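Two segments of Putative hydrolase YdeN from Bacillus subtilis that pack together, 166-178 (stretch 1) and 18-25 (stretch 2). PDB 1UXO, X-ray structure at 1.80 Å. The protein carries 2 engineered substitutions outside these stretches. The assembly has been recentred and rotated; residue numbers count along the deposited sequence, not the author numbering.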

# COMPACT_ATOMS: atom_id res chain seq x y z
N HIS A 166 6.50 -1.43 -13.05
CA HIS A 166 5.50 -1.01 -12.03
C HIS A 166 5.08 -2.22 -11.10
O HIS A 166 3.97 -2.24 -10.49
CB HIS A 166 4.33 -0.34 -12.78
CG HIS A 166 3.23 0.22 -11.91
ND1 HIS A 166 3.46 1.09 -10.88
CD2 HIS A 166 1.87 0.09 -12.00
CE1 HIS A 166 2.29 1.42 -10.32
NE2 HIS A 166 1.32 0.80 -10.97
N PHE A 167 5.97 -3.22 -10.99
CA PHE A 167 5.76 -4.43 -10.20
C PHE A 167 4.47 -5.20 -10.59
O PHE A 167 3.68 -5.64 -9.73
CB PHE A 167 5.81 -4.13 -8.70
CG PHE A 167 7.07 -3.42 -8.23
CD1 PHE A 167 8.27 -4.08 -8.14
CD2 PHE A 167 7.02 -2.09 -7.86
CE1 PHE A 167 9.43 -3.40 -7.68
CE2 PHE A 167 8.15 -1.41 -7.42
CZ PHE A 167 9.35 -2.06 -7.33
N LEU A 168 4.30 -5.37 -11.89
CA LEU A 168 3.15 -6.07 -12.46
C LEU A 168 3.47 -7.49 -12.95
O LEU A 168 4.61 -7.79 -13.36
CB LEU A 168 2.66 -5.24 -13.67
CG LEU A 168 2.32 -3.79 -13.40
CD1 LEU A 168 2.00 -2.99 -14.74
CD2 LEU A 168 1.08 -3.78 -12.52
N GLU A 169 2.44 -8.36 -12.98
CA GLU A 169 2.57 -9.72 -13.40
C GLU A 169 3.10 -9.84 -14.84
O GLU A 169 3.89 -10.72 -15.10
CB GLU A 169 1.23 -10.49 -13.31
CG GLU A 169 0.16 -9.99 -14.25
CD GLU A 169 -1.23 -10.47 -13.88
OE1 GLU A 169 -1.53 -10.79 -12.72
OE2 GLU A 169 -2.07 -10.53 -14.76
N ASP A 170 2.73 -8.91 -15.72
CA ASP A 170 3.21 -8.98 -17.10
C ASP A 170 4.65 -8.51 -17.27
O ASP A 170 5.20 -8.66 -18.36
CB ASP A 170 2.32 -8.14 -18.01
CG ASP A 170 1.05 -8.85 -18.39
OD1 ASP A 170 0.87 -10.05 -18.03
OD2 ASP A 170 0.15 -8.27 -19.05
N GLU A 171 5.26 -7.99 -16.19
CA GLU A 171 6.69 -7.69 -16.12
C GLU A 171 7.48 -8.75 -15.36
O GLU A 171 8.69 -8.61 -15.13
CB GLU A 171 6.89 -6.31 -15.46
CG GLU A 171 6.30 -5.18 -16.29
CD GLU A 171 5.94 -3.91 -15.52
OE1 GLU A 171 5.81 -3.92 -14.28
OE2 GLU A 171 5.75 -2.86 -16.19
N GLY A 172 6.78 -9.81 -14.96
CA GLY A 172 7.38 -10.93 -14.26
C GLY A 172 7.13 -10.90 -12.76
O GLY A 172 7.53 -11.85 -12.07
N PHE A 173 6.46 -9.87 -12.23
CA PHE A 173 6.29 -9.73 -10.78
C PHE A 173 5.05 -10.46 -10.23
O PHE A 173 4.12 -9.83 -9.72
CB PHE A 173 6.33 -8.26 -10.38
CG PHE A 173 7.67 -7.62 -10.65
CD1 PHE A 173 8.67 -7.70 -9.72
CD2 PHE A 173 7.94 -6.97 -11.83
CE1 PHE A 173 9.94 -7.15 -9.97
CE2 PHE A 173 9.23 -6.41 -12.07
CZ PHE A 173 10.20 -6.52 -11.14
N THR A 174 5.07 -11.80 -10.37
CA THR A 174 4.18 -12.68 -9.59
C THR A 174 4.72 -13.06 -8.22
O THR A 174 4.08 -13.83 -7.48
CB THR A 174 3.78 -13.91 -10.40
OG1 THR A 174 4.94 -14.55 -10.90
CG2 THR A 174 3.02 -13.49 -11.63
N SER A 175 5.94 -12.60 -7.92
CA SER A 175 6.47 -12.59 -6.60
C SER A 175 7.18 -11.26 -6.34
O SER A 175 7.52 -10.54 -7.26
CB SER A 175 7.44 -13.75 -6.40
OG SER A 175 8.65 -13.53 -7.15
N LEU A 176 7.40 -10.95 -5.08
CA LEU A 176 8.15 -9.73 -4.68
C LEU A 176 8.79 -9.91 -3.29
O LEU A 176 8.29 -9.40 -2.28
CB LEU A 176 7.22 -8.51 -4.69
CG LEU A 176 7.91 -7.14 -4.70
CD1 LEU A 176 9.00 -6.99 -5.81
CD2 LEU A 176 6.84 -6.04 -4.90
N PRO A 177 9.89 -10.65 -3.24
CA PRO A 177 10.57 -10.91 -1.96
C PRO A 177 10.91 -9.69 -1.11
O PRO A 177 10.81 -9.77 0.10
CB PRO A 177 11.83 -11.66 -2.39
CG PRO A 177 11.32 -12.48 -3.61
CD PRO A 177 10.55 -11.40 -4.35
N ILE A 178 11.28 -8.57 -1.73
CA ILE A 178 11.60 -7.37 -0.93
C ILE A 178 10.44 -6.96 -0.02
O ILE A 178 10.69 -6.59 1.12
CB ILE A 178 12.08 -6.21 -1.78
CG1 ILE A 178 12.51 -5.07 -0.83
CG2 ILE A 178 11.04 -5.74 -2.81
CD1 ILE A 178 13.46 -4.15 -1.48
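Stretch 2 (18-25) TNHWFPWL

The strongest polar interactions join Glu 169 to His 20 and its neighbour Asn 19. The backbone nitrogen of Glu 169 donates to the imidazole of His 20 (N to ND1, 3.0 Å), while the carboxylate of Glu 169 turns back to accept from the backbone of His 20 (OE1 to N, 2.9 Å). Each residue thus uses its main-chain NH to reach the other's side chain, and Glu 169 CA lies 4.3 Å from His 20 CA. The same carboxylate oxygen also takes a hydrogen bond from Asn 19 (ND2 to Glu 169 OE1, 3.1 Å). All three bonds are close to linear. A fourth, weak bond runs from the indole of Trp 21 to a main-chain carbonyl (NE1 to Phe 167 O, 3.0 Å), bent to 124° at the hydrogen.

Stretch 2 approaches through a type II' beta turn from Asn 19 to Phe 22, with His 20 at positive phi (59°/-135°), and then enters a helix for which Trp 21 is the N-cap residue. Stretch 1 is mostly loop, with a short 3-10 segment at 169-171 and the start of a helix at Pro 177. The two chains run in the same general sense: His 20 is matched with Glu 169, Trp 21 with Thr 174 (CA to CA, 4.2 Å), and Trp 24 with the segment from Thr 174 to Pro 177.

Near the second pairing the backbones meet directly. The CA of Thr 174 makes a CA-H...O contact with His 20 O at 3.4 Å, and one water ties the segments together, donating to His 20 O (3.0 Å) and Thr 174 O (2.7 Å) and accepting from Trp 24 N (2.9 Å).

Around this polar framework, three aromatic rings of stretch 2 each receive an aliphatic group over one face. Leu 168 CD2 lies 3.7 Å from the centroid of the His 20 ring. Leu 176 CD2 sits over the five-membered ring of Trp 21, 3.8 Å from its centroid, while Phe 173 CB approaches Trp 21 CD1 at 4.1 Å. The side chain of Trp 24, whose CA-to-CB bond points toward stretch 1, spreads beneath Ser 175, with Ser 175 CB 3.5 Å from the centroid of the five-membered ring and almost on its normal. The far end of the indole reaches Pro 177, where CG lies 3.9 Å from Trp 24 CH2. Together the two stretches bury 592 Å², with His 20, Trp 21 and Trp 24 supplying most of the covered surface on the stretch 2 side.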

# COMPACT_ATOMS: atom_id res chain seq x y z
N THR A 18 -6.21 -11.60 -7.35
CA THR A 18 -5.53 -12.70 -7.99
C THR A 18 -4.33 -12.25 -8.81
O THR A 18 -3.58 -13.12 -9.32
CB THR A 18 -6.47 -13.50 -8.95
OG1 THR A 18 -7.00 -12.62 -9.96
CG2 THR A 18 -7.62 -14.15 -8.21
N ASN A 19 -4.15 -10.94 -8.98
CA ASN A 19 -3.12 -10.38 -9.86
C ASN A 19 -1.76 -10.18 -9.16
O ASN A 19 -1.64 -10.16 -7.91
CB ASN A 19 -3.56 -9.02 -10.41
CG ASN A 19 -4.72 -9.14 -11.44
OD1 ASN A 19 -5.81 -8.52 -11.27
ND2 ASN A 19 -4.49 -9.89 -12.52
N HIS A 20 -0.74 -10.02 -9.99
CA HIS A 20 0.58 -9.56 -9.56
C HIS A 20 1.18 -10.50 -8.49
O HIS A 20 1.07 -11.75 -8.62
CB HIS A 20 0.51 -8.04 -9.19
CG HIS A 20 -0.22 -7.23 -10.22
ND1 HIS A 20 -0.10 -7.49 -11.56
CD2 HIS A 20 -1.11 -6.21 -10.12
CE1 HIS A 20 -0.89 -6.69 -12.24
NE2 HIS A 20 -1.50 -5.89 -11.39
N TRP A 21 1.73 -9.92 -7.45
CA TRP A 21 2.48 -10.62 -6.41
C TRP A 21 1.66 -10.90 -5.13
O TRP A 21 2.21 -11.39 -4.13
CB TRP A 21 3.78 -9.86 -6.09
CG TRP A 21 3.63 -8.40 -6.10
CD1 TRP A 21 3.77 -7.58 -7.19
CD2 TRP A 21 3.25 -7.56 -5.00
NE1 TRP A 21 3.49 -6.29 -6.83
CE2 TRP A 21 3.17 -6.25 -5.51
CE3 TRP A 21 2.94 -7.78 -3.65
CZ2 TRP A 21 2.81 -5.16 -4.71
CZ3 TRP A 21 2.60 -6.68 -2.85
CH2 TRP A 21 2.53 -5.38 -3.41
N PHE A 22 0.35 -10.60 -5.15
CA PHE A 22 -0.45 -10.67 -3.92
C PHE A 22 -0.63 -12.13 -3.44
O PHE A 22 -0.45 -12.42 -2.26
CB PHE A 22 -1.83 -9.90 -4.01
CG PHE A 22 -1.77 -8.57 -4.77
CD1 PHE A 22 -0.76 -7.62 -4.48
CD2 PHE A 22 -2.65 -8.27 -5.81
CE1 PHE A 22 -0.70 -6.41 -5.19
CE2 PHE A 22 -2.58 -7.07 -6.48
CZ PHE A 22 -1.59 -6.15 -6.19
N PRO A 23 -1.00 -13.04 -4.33
CA PRO A 23 -1.11 -14.45 -3.92
C PRO A 23 0.21 -14.95 -3.43
O PRO A 23 0.20 -15.56 -2.35
CB PRO A 23 -1.56 -15.19 -5.19
CG PRO A 23 -2.13 -14.12 -6.04
CD PRO A 23 -1.47 -12.82 -5.72
N TRP A 24 1.31 -14.64 -4.12
CA TRP A 24 2.63 -15.09 -3.62
C TRP A 24 2.89 -14.58 -2.18
O TRP A 24 3.36 -15.33 -1.30
CB TRP A 24 3.74 -14.65 -4.52
CG TRP A 24 5.12 -15.13 -4.05
CD1 TRP A 24 5.72 -16.29 -4.40
CD2 TRP A 24 6.02 -14.45 -3.20
NE1 TRP A 24 6.95 -16.38 -3.80
CE2 TRP A 24 7.14 -15.27 -3.03
CE3 TRP A 24 5.98 -13.23 -2.52
CZ2 TRP A 24 8.23 -14.90 -2.24
CZ3 TRP A 24 7.09 -12.86 -1.72
CH2 TRP A 24 8.16 -13.70 -1.58
N LEU A 25 2.62 -13.31 -1.95
CA LEU A 25 2.91 -12.73 -0.63
C LEU A 25 2.05 -13.38 0.47
O LEU A 25 2.55 -13.74 1.54
CB LEU A 25 2.73 -11.24 -0.66
CG LEU A 25 2.92 -10.49 0.65
CD1 LEU A 25 4.31 -10.71 1.18
CD2 LEU A 25 2.77 -9.03 0.35
O HOH W 1 1.45 -14.24 -7.02